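Methylocystis parvus OBBP MbnE (Methylocystis parvus OBBP, PDB 5ICQ) is a periplasmic solute-binding protein of the family 5 type that probably binds methanobactin, a copper-chelating peptide, as part of its transport machinery. Local coordinates at residues 366-372 and 499-505. Sequence-based numbering, arbitrary orientation.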
loop_
_atom_site.group_PDB
_atom_site.type_symbol
_atom_site.label_atom_id
_atom_site.label_comp_id
_atom_site.label_asym_id
_atom_site.label_seq_id
_atom_site.Cartn_x
_atom_site.Cartn_y
_atom_site.Cartn_z
ATOM N N PHE A 366 -5.840 -8.755 8.624
ATOM C CA PHE A 366 -4.753 -7.952 8.076
ATOM C C PHE A 366 -4.721 -7.975 6.556
ATOM O O PHE A 366 -4.007 -7.165 5.962
ATOM C CB PHE A 366 -3.404 -8.415 8.643
ATOM C CG PHE A 366 -3.187 -7.967 10.053
ATOM C CD1 PHE A 366 -3.648 -8.727 11.116
ATOM C CD2 PHE A 366 -2.590 -6.735 10.309
ATOM C CE1 PHE A 366 -3.488 -8.275 12.436
ATOM C CE2 PHE A 366 -2.414 -6.292 11.606
ATOM C CZ PHE A 366 -2.860 -7.065 12.669
ATOM N N PHE A 367 -5.482 -8.865 5.920
ATOM C CA PHE A 367 -5.601 -8.919 4.462
ATOM C C PHE A 367 -7.079 -9.086 4.120
ATOM O O PHE A 367 -7.494 -10.048 3.479
ATOM C CB PHE A 367 -4.739 -10.048 3.887
ATOM C CG PHE A 367 -3.301 -9.930 4.264
ATOM C CD1 PHE A 367 -2.427 -9.178 3.489
ATOM C CD2 PHE A 367 -2.827 -10.519 5.427
ATOM C CE1 PHE A 367 -1.106 -9.040 3.856
ATOM C CE2 PHE A 367 -1.504 -10.387 5.799
ATOM C CZ PHE A 367 -0.644 -9.642 5.015
ATOM N N ASP A 368 -7.886 -8.116 4.552
ATOM C CA ASP A 368 -9.330 -8.303 4.586
ATOM C C ASP A 368 -9.929 -8.266 3.180
ATOM O O ASP A 368 -9.376 -7.660 2.257
ATOM C CB ASP A 368 -9.977 -7.224 5.469
ATOM C CG ASP A 368 -11.295 -7.667 6.060
ATOM O OD1 ASP A 368 -11.644 -8.850 5.914
ATOM O OD2 ASP A 368 -11.979 -6.834 6.690
ATOM N N GLU A 369 -11.078 -8.930 3.033
ATOM C CA GLU A 369 -11.851 -8.944 1.789
ATOM C C GLU A 369 -11.007 -9.419 0.609
ATOM O O GLU A 369 -10.972 -8.797 -0.455
ATOM C CB GLU A 369 -12.450 -7.562 1.511
ATOM C CG GLU A 369 -13.345 -7.051 2.620
ATOM C CD GLU A 369 -14.290 -5.974 2.123
ATOM O OE1 GLU A 369 -14.401 -4.921 2.779
ATOM O OE2 GLU A 369 -14.915 -6.183 1.059
ATOM N N SER A 370 -10.306 -10.532 0.801
ATOM C CA SER A 370 -9.445 -11.025 -0.264
ATOM C C SER A 370 -9.169 -12.496 -0.028
ATOM O O SER A 370 -9.498 -13.056 1.024
ATOM C CB SER A 370 -8.139 -10.224 -0.353
ATOM O OG SER A 370 -7.107 -10.793 0.434
ATOM N N GLU A 371 -8.549 -13.116 -1.037
ATOM C CA GLU A 371 -8.211 -14.527 -0.947
ATOM C C GLU A 371 -7.161 -14.795 0.121
ATOM O O GLU A 371 -7.002 -15.950 0.531
ATOM C CB GLU A 371 -7.687 -15.028 -2.294
ATOM C CG GLU A 371 -6.216 -14.728 -2.472
ATOM C CD GLU A 371 -5.735 -14.892 -3.888
ATOM O OE1 GLU A 371 -4.915 -14.055 -4.318
ATOM O OE2 GLU A 371 -6.165 -15.850 -4.566
ATOM N N LEU A 372 -6.417 -13.768 0.548
ATOM C CA LEU A 372 -5.375 -13.937 1.554
ATOM C C LEU A 372 -5.917 -13.946 2.972
ATOM O O LEU A 372 -5.163 -14.255 3.900
ATOM C CB LEU A 372 -4.331 -12.822 1.436
ATOM C CG LEU A 372 -3.617 -12.707 0.087
ATOM C CD1 LEU A 372 -2.671 -11.511 0.110
ATOM C CD2 LEU A 372 -2.854 -13.987 -0.229
ATOM N N TYR A 499 -1.209 -0.569 9.001
ATOM C CA TYR A 499 -0.510 -1.735 8.433
ATOM C C TYR A 499 -1.189 -2.028 7.093
ATOM O O TYR A 499 -2.040 -2.909 7.016
ATOM C CB TYR A 499 -0.582 -2.946 9.374
ATOM C CG TYR A 499 0.021 -2.671 10.730
ATOM C CD1 TYR A 499 -0.732 -2.087 11.744
ATOM C CD2 TYR A 499 1.355 -2.959 10.981
ATOM C CE1 TYR A 499 -0.172 -1.813 12.987
ATOM C CE2 TYR A 499 1.922 -2.700 12.229
ATOM C CZ TYR A 499 1.149 -2.134 13.225
ATOM O OH TYR A 499 1.701 -1.857 14.460
ATOM N N VAL A 500 -0.838 -1.260 6.057
ATOM C CA VAL A 500 -1.583 -1.324 4.797
ATOM C C VAL A 500 -1.422 -2.697 4.159
ATOM O O VAL A 500 -0.299 -3.165 3.944
ATOM C CB VAL A 500 -1.110 -0.220 3.836
ATOM C CG1 VAL A 500 -1.704 -0.444 2.436
ATOM C CG2 VAL A 500 -1.485 1.166 4.358
ATOM N N ALA A 501 -2.548 -3.345 3.845
ATOM C CA ALA A 501 -2.514 -4.658 3.207
ATOM C C ALA A 501 -2.072 -4.548 1.754
ATOM O O ALA A 501 -2.385 -3.585 1.055
ATOM C CB ALA A 501 -3.888 -5.335 3.245
ATOM N N SER A 502 -1.360 -5.564 1.294
ATOM C CA SER A 502 -0.958 -5.652 -0.097
ATOM C C SER A 502 -1.386 -7.011 -0.626
ATOM O O SER A 502 -1.563 -7.957 0.143
ATOM C CB SER A 502 0.557 -5.439 -0.237
ATOM O OG SER A 502 1.172 -6.445 -1.007
ATOM N N ALA A 503 -1.591 -7.093 -1.943
ATOM C CA ALA A 503 -1.937 -8.368 -2.557
ATOM C C ALA A 503 -0.762 -9.332 -2.612
ATOM O O ALA A 503 -0.967 -10.508 -2.921
ATOM C CB ALA A 503 -2.480 -8.144 -3.975
ATOM N N SER A 504 0.461 -8.875 -2.346
ATOM C CA SER A 504 1.636 -9.748 -2.365
ATOM C C SER A 504 2.551 -9.356 -1.217
ATOM O O SER A 504 3.626 -8.792 -1.429
ATOM C CB SER A 504 2.365 -9.660 -3.711
ATOM O OG SER A 504 3.301 -10.727 -3.851
ATOM N N PRO A 505 2.153 -9.650 0.024
ATOM C CA PRO A 505 2.986 -9.269 1.172
ATOM C C PRO A 505 4.365 -9.899 1.088
ATOM O O PRO A 505 4.524 -11.047 0.664
ATOM C CB PRO A 505 2.196 -9.786 2.380
ATOM C CG PRO A 505 1.250 -10.808 1.829
ATOM C CD PRO A 505 0.930 -10.356 0.435
HETATM O O HOH W 1 -1.653 -5.743 6.651
HETATM O O HOH W 2 -1.858 -12.845 -3.845
HETATM O O HOH W 3 -3.561 -11.335 -3.465
#
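Phe-367 reaches from the loop 366-372 to Pro-505, its CE1 lying 3.6 Å from CG of the proline, with CZ a little further from CB and CG. The ring and the pyrrolidine meet obliquely rather than stacked. With CG anti to its own carbonyl carbon (chi1 -57°), the phenyl ring reaches along 499-505: the edge at CD1 looks onto Ser-502 O at 3.7 Å, and the same atom touches the methyl of Ala-501. Val-554 and Phe-550 of helix 547-563 pack on Phe-367 and Pro-505, respectively. Cutting the Phe-367 ring back to an alanine is likely to open a gap beside Pro-505 and Ala-501 and to leave both without their main apolar partner from 366-372. Phe-366 meets Tyr-499 more loosely, CB of the tyrosine lying near the plane of the phenyl ring, 4.4 Å from CD2; Trp-513 completes this aromatic cluster, stacked on Tyr-499 and nearly perpendicular to Phe-366. No direct hydrogen bond joins the loops; instead a water donates to both Phe-366 O (2.8 Å) and Tyr-499 O (2.9 Å). Further along, Leu-372 brings CD1 against Pro-505 CD (3.8 Å) and the carbonyl oxygens of Ser-502 and Ala-503. Ser-370 OG accepts from Leu-372 N, and Ser-502 OG from Ser-504 N, so each loop folds through an ST turn. The arrangement is a buried, mainly apolar loop-to-loop packing where the chain leaves strands 361-362 and 494-498 of one mixed sheet, part of the α/β fold of a family 5 solute-binding protein.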